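Ketol-acid reductoisomerase (NAD(+)) (uncultured archaeon GZfos26G2, PDB 4XDY) catalyses the magnesium-dependent alkyl migration and NADH-preferring reduction of (S)-2-acetolactate to (R)-2,3-dihydroxy-isovalerate, a step in the biosynthesis of branched-chain amino acids. Local coordinates at residues A[35-40]-A[143-148]; A[228-233]-A[323-328]. All blocks are in the same frame, centred on the assembly; numbering follows the deposited sequence.

Interaction 1: A[35-40]-A[143-148]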
loop_
_atom_site.group_PDB
_atom_site.type_symbol
_atom_site.label_atom_id
_atom_site.label_comp_id
_atom_site.label_asym_id
_atom_site.label_seq_id
_atom_site.Cartn_x
_atom_site.Cartn_y
_atom_site.Cartn_z
ATOM N N LEU A 35 5.123 25.420 1.539
ATOM C CA LEU A 35 4.829 26.799 1.251
ATOM C C LEU A 35 6.124 27.658 1.378
ATOM O O LEU A 35 6.454 28.439 0.477
ATOM C CB LEU A 35 3.779 27.354 2.159
ATOM C CG LEU A 35 2.321 26.908 1.859
ATOM C CD1 LEU A 35 1.421 27.254 3.069
ATOM C CD2 LEU A 35 1.748 27.541 0.614
ATOM N N LYS A 36 6.828 27.457 2.473
ATOM C CA LYS A 36 8.096 28.212 2.679
ATOM C C LYS A 36 9.145 27.910 1.574
ATOM O O LYS A 36 9.732 28.818 0.995
ATOM C CB LYS A 36 8.621 28.000 4.080
ATOM C CG LYS A 36 9.952 28.785 4.264
ATOM C CD LYS A 36 10.447 28.887 5.697
ATOM C CE LYS A 36 11.066 27.609 6.262
ATOM N NZ LYS A 36 12.365 27.106 5.700
ATOM N N ASP A 37 9.275 26.653 1.188
ATOM C CA ASP A 37 10.161 26.215 0.138
ATOM C C ASP A 37 9.802 26.792 -1.225
ATOM O O ASP A 37 10.689 26.952 -2.026
ATOM C CB ASP A 37 10.218 24.668 -0.008
ATOM C CG ASP A 37 11.010 23.963 1.094
ATOM O OD1 ASP A 37 11.530 24.629 2.002
ATOM O OD2 ASP A 37 11.048 22.696 1.065
ATOM N N SER A 38 8.519 27.111 -1.476
ATOM C CA SER A 38 8.032 27.720 -2.687
ATOM C C SER A 38 8.083 29.241 -2.610
ATOM O O SER A 38 7.640 29.879 -3.523
ATOM C CB SER A 38 6.581 27.246 -2.936
ATOM O OG SER A 38 6.671 25.901 -3.368
ATOM N N GLY A 39 8.624 29.807 -1.538
ATOM C CA GLY A 39 8.829 31.230 -1.478
ATOM C C GLY A 39 7.689 31.956 -0.884
ATOM O O GLY A 39 7.673 33.164 -0.941
ATOM N N ILE A 40 6.731 31.277 -0.229
ATOM C CA ILE A 40 5.595 32.001 0.382
ATOM C C ILE A 40 5.943 32.379 1.798
ATOM O O ILE A 40 6.624 31.636 2.477
ATOM C CB ILE A 40 4.262 31.148 0.332
ATOM C CG1 ILE A 40 4.008 30.602 -1.103
ATOM C CG2 ILE A 40 3.079 31.886 0.972
ATOM C CD1 ILE A 40 4.222 31.569 -2.275
ATOM N N LYS A 143 7.168 14.396 1.448
ATOM C CA LYS A 143 8.031 13.593 0.641
ATOM C C LYS A 143 7.767 13.751 -0.810
ATOM O O LYS A 143 8.736 13.889 -1.617
ATOM C CB LYS A 143 7.919 12.125 0.999
ATOM C CG LYS A 143 8.669 11.722 2.255
ATOM C CD LYS A 143 8.572 10.204 2.460
ATOM C CE LYS A 143 9.433 9.463 1.438
ATOM N NZ LYS A 143 8.798 9.191 0.127
ATOM N N ALA A 144 6.479 13.711 -1.191
ATOM C CA ALA A 144 6.142 13.913 -2.593
ATOM C C ALA A 144 6.672 15.261 -3.104
ATOM O O ALA A 144 7.211 15.348 -4.247
ATOM C CB ALA A 144 4.606 13.805 -2.821
ATOM N N TYR A 145 6.518 16.307 -2.294
ATOM C CA TYR A 145 6.950 17.630 -2.700
ATOM C C TYR A 145 8.490 17.640 -2.885
ATOM O O TYR A 145 8.997 18.103 -3.913
ATOM C CB TYR A 145 6.544 18.638 -1.633
ATOM C CG TYR A 145 7.009 20.042 -1.872
ATOM C CD1 TYR A 145 8.326 20.407 -1.610
ATOM C CD2 TYR A 145 6.180 20.988 -2.382
ATOM C CE1 TYR A 145 8.788 21.714 -1.867
ATOM C CE2 TYR A 145 6.614 22.281 -2.636
ATOM C CZ TYR A 145 7.939 22.636 -2.332
ATOM O OH TYR A 145 8.360 23.949 -2.558
ATOM N N LEU A 146 9.183 17.016 -1.949
ATOM C CA LEU A 146 10.668 16.990 -1.983
ATOM C C LEU A 146 11.141 16.139 -3.145
ATOM O O LEU A 146 12.208 16.391 -3.682
ATOM C CB LEU A 146 11.213 16.451 -0.688
ATOM C CG LEU A 146 11.071 17.486 0.470
ATOM C CD1 LEU A 146 11.565 16.832 1.749
ATOM C CD2 LEU A 146 11.801 18.817 0.174
ATOM N N GLU A 147 10.338 15.152 -3.555
ATOM C CA GLU A 147 10.655 14.341 -4.714
ATOM C C GLU A 147 10.342 14.938 -6.077
ATOM O O GLU A 147 10.565 14.254 -7.068
ATOM C CB GLU A 147 9.983 12.968 -4.596
ATOM C CG GLU A 147 10.719 12.059 -3.608
ATOM C CD GLU A 147 9.882 10.882 -3.144
ATOM O OE1 GLU A 147 8.757 10.713 -3.670
ATOM O OE2 GLU A 147 10.325 10.150 -2.243
ATOM N N GLY A 148 9.819 16.159 -6.154
ATOM C CA GLY A 148 9.503 16.785 -7.452
ATOM C C GLY A 148 8.095 16.501 -7.953
ATOM O O GLY A 148 7.717 16.853 -9.060
#
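Asp37, in the last turn of helix 26-37, meets the Tyr145 side chain, which reaches across from the end of helix 138-146; the two backbones stay well apart, with 9.5 Å between Asp37 CA and Leu146 CA, their closest alpha carbons. The CB of Asp37 lies 3.2 Å from Tyr145 OH, and its OD2 is 3.8 Å from Tyr145 CE1, the carboxylate plane turned 45° from the ring. OD2 also comes within 4.1 Å of Leu146 CD2, a loose van der Waals contact, while its strong partner is Arg142, one turn earlier on the tyrosine's helix, in a salt bridge. Ser38 OG sits at the edge of the tyrosine ring, in the ring plane, accepts a hydrogen bond of 2.7 Å from Tyr145 OH and is also hydrogen-bonded to Ala175 O. The tyrosine spans the gap because its CG stands anti to the backbone N (chi1 176°), which carries the ring out from its helix toward Ser38; the ring also stacks with His177. Gly39 then leaves the helix with positive phi in a Schellman motif, its N bonded back to Lys36 O at 2.9 Å and Ile40 N to Leu35 O, and the chain turns off into strand 41-50. Gly148 ends helix 138-146 in the same way, so the contact joins two C-terminal helix ends of the Rossmann domain. The phenol gives its proton to Ser38 OG, which then gives its own to the carbonyl O of Ala175, so the hydroxyl of the buried tyrosine has a partner.

Interaction 2: A[228-233]-A[323-328]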
loop_
_atom_site.group_PDB
_atom_site.type_symbol
_atom_site.label_atom_id
_atom_site.label_comp_id
_atom_site.label_asym_id
_atom_site.label_seq_id
_atom_site.Cartn_x
_atom_site.Cartn_y
_atom_site.Cartn_z
ATOM N N ALA A 228 2.847 -14.640 8.965
ATOM C CA ALA A 228 1.653 -13.863 8.807
ATOM C C ALA A 228 1.932 -12.427 8.624
ATOM O O ALA A 228 1.341 -11.763 7.786
ATOM C CB ALA A 228 0.700 -14.101 9.955
ATOM N N TYR A 229 2.927 -11.886 9.337
ATOM C CA TYR A 229 3.363 -10.502 9.066
ATOM C C TYR A 229 3.921 -10.193 7.698
ATOM O O TYR A 229 3.533 -9.217 7.083
ATOM C CB TYR A 229 4.366 -9.998 10.189
ATOM C CG TYR A 229 4.756 -8.564 9.933
ATOM C CD1 TYR A 229 5.892 -8.219 9.258
ATOM C CD2 TYR A 229 4.060 -7.547 10.519
ATOM C CE1 TYR A 229 6.202 -6.898 8.958
ATOM C CE2 TYR A 229 4.359 -6.249 10.275
ATOM C CZ TYR A 229 5.403 -5.915 9.524
ATOM O OH TYR A 229 5.654 -4.589 9.313
ATOM N N PHE A 230 4.839 -11.024 7.199
ATOM C CA PHE A 230 5.442 -10.783 5.940
ATOM C C PHE A 230 4.355 -10.912 4.837
ATOM O O PHE A 230 4.330 -10.158 3.881
ATOM C CB PHE A 230 6.503 -11.789 5.669
ATOM C CG PHE A 230 7.827 -11.552 6.449
ATOM C CD1 PHE A 230 8.306 -10.253 6.657
ATOM C CD2 PHE A 230 8.554 -12.589 6.898
ATOM C CE1 PHE A 230 9.540 -10.013 7.309
ATOM C CE2 PHE A 230 9.756 -12.390 7.590
ATOM C CZ PHE A 230 10.222 -11.109 7.765
ATOM N N GLU A 231 3.499 -11.901 4.978
ATOM C CA GLU A 231 2.439 -12.148 3.974
ATOM C C GLU A 231 1.389 -11.054 3.980
ATOM O O GLU A 231 0.947 -10.662 2.916
ATOM C CB GLU A 231 1.757 -13.477 4.224
ATOM C CG GLU A 231 0.709 -13.864 3.213
ATOM C CD GLU A 231 1.263 -14.210 1.865
ATOM O OE1 GLU A 231 2.366 -14.763 1.749
ATOM O OE2 GLU A 231 0.613 -13.903 0.840
ATOM N N CYS A 232 0.850 -10.665 5.143
ATOM C CA CYS A 232 -0.338 -9.821 5.210
ATOM C C CYS A 232 -0.034 -8.334 5.341
ATOM O O CYS A 232 -0.888 -7.529 5.069
ATOM C CB CYS A 232 -1.239 -10.249 6.365
ATOM S SG CYS A 232 -1.928 -11.903 6.284
ATOM N N VAL A 233 1.153 -7.988 5.836
ATOM C CA VAL A 233 1.499 -6.578 6.072
ATOM C C VAL A 233 2.692 -6.111 5.274
ATOM O O VAL A 233 2.535 -5.183 4.465
ATOM C CB VAL A 233 1.750 -6.319 7.594
ATOM C CG1 VAL A 233 2.012 -4.835 7.836
ATOM C CG2 VAL A 233 0.566 -6.815 8.423
ATOM N N ALA A 323 6.966 -4.903 15.013
ATOM C CA ALA A 323 8.033 -4.000 15.527
ATOM C C ALA A 323 9.376 -4.744 15.638
ATOM O O ALA A 323 10.402 -4.198 15.284
ATOM C CB ALA A 323 7.648 -3.317 16.843
ATOM N N GLU A 324 9.329 -5.970 16.098
ATOM C CA GLU A 324 10.528 -6.820 16.307
ATOM C C GLU A 324 11.145 -7.106 14.947
ATOM O O GLU A 324 12.352 -6.954 14.724
ATOM C CB GLU A 324 10.132 -8.172 16.970
ATOM C CG GLU A 324 9.561 -8.127 18.386
ATOM C CD GLU A 324 9.156 -9.504 19.011
ATOM O OE1 GLU A 324 8.624 -10.479 18.342
ATOM O OE2 GLU A 324 9.361 -9.582 20.255
ATOM N N ILE A 325 10.265 -7.446 13.961
ATOM C CA ILE A 325 10.764 -7.693 12.583
ATOM C C ILE A 325 11.436 -6.500 11.939
ATOM O O ILE A 325 12.530 -6.600 11.343
ATOM C CB ILE A 325 9.601 -8.236 11.686
ATOM C CG1 ILE A 325 9.163 -9.621 12.127
ATOM C CG2 ILE A 325 9.949 -8.187 10.213
ATOM C CD1 ILE A 325 7.941 -10.195 11.440
ATOM N N ARG A 326 10.794 -5.353 12.055
ATOM C CA ARG A 326 11.221 -4.164 11.351
ATOM C C ARG A 326 12.571 -3.640 11.990
ATOM O O ARG A 326 13.457 -3.203 11.266
ATOM C CB ARG A 326 10.228 -3.077 11.367
ATOM C CG ARG A 326 8.986 -3.327 10.492
ATOM C CD ARG A 326 8.089 -2.123 10.393
ATOM N NE ARG A 326 7.540 -1.677 11.682
ATOM C CZ ARG A 326 6.501 -2.147 12.344
ATOM N NH1 ARG A 326 5.633 -3.028 11.839
ATOM N NH2 ARG A 326 6.247 -1.630 13.539
ATOM N N LYS A 327 12.691 -3.835 13.294
ATOM C CA LYS A 327 13.956 -3.474 14.024
ATOM C C LYS A 327 15.157 -4.263 13.506
ATOM O O LYS A 327 16.290 -3.801 13.550
ATOM C CB LYS A 327 13.739 -3.737 15.524
ATOM C CG LYS A 327 14.886 -3.273 16.385
ATOM C CD LYS A 327 14.636 -3.756 17.802
ATOM C CE LYS A 327 15.655 -3.199 18.818
ATOM N NZ LYS A 327 14.921 -2.829 20.078
ATOM N N LEU A 328 14.917 -5.473 13.057
ATOM C CA LEU A 328 15.952 -6.379 12.532
ATOM C C LEU A 328 16.241 -6.243 11.065
ATOM O O LEU A 328 17.152 -6.905 10.544
ATOM C CB LEU A 328 15.567 -7.809 12.874
ATOM C CG LEU A 328 15.466 -8.148 14.361
ATOM C CD1 LEU A 328 14.774 -9.489 14.607
ATOM C CD2 LEU A 328 16.881 -8.203 15.000
#
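Tyr229 and Ile325 extend toward each other from two helices that cross almost at a right angle (-89°), and their side chains slide past one another in opposite directions. The ring stands anti to its own main-chain nitrogen (chi1 -178°), which leaves Ile325 CD1 beside its inner end, 3.6 Å from Tyr229 CD1. The isoleucine's other branch serves a second ring: Ile325 CG2 lies 3.5 Å from Phe230 CE1, while CD1 lies over a face of the same phenylalanine at a looser distance. The two branches of the isoleucine thus each meet a different aromatic ring. At the outer end of the tyrosine the contact becomes polar. Arg326, its chain bent at chi3 (-61°), crosses the phenol at about a right angle and gives an NH1 hydrogen bond to Tyr229 OH of 3.0 Å, with the oxygen in the guanidinium plane. On the ring's own helix, Val233 CB lies over one face of the tyrosine, toward the rim. Packing of this kind joins helix 317-327, the last of the chain, to the long helix 225-254 of the all-helical knotted domain; helix 205-220 packs on the latter through Ala228, and the second subunit adds Pro152 against Phe230 and Gly246 against Arg326.

In the fold
The two contacts belong to different domains, interaction 1 to the N-terminal Rossmann domain and interaction 2 to the C-terminal knotted one; their centres are 32 Å apart and their nearest atoms about 15 Å, without touching. Each pairs a tyrosine hydroxyl with a polar side chain, as donor in interaction 1 and acceptor in interaction 2. In interaction 1 the Tyr145 side chain is about 14 Å from bound NADH, whereas in interaction 2 the Phe230 side chain is about 9 Å from a magnesium ion and 10 Å from bound N-hydroxy-N-isopropyloxamic acid. The residues touching across either contact are not among the known ligands of the site, but segment 228-233 carries Glu231, predicted to bind the second magnesium ion.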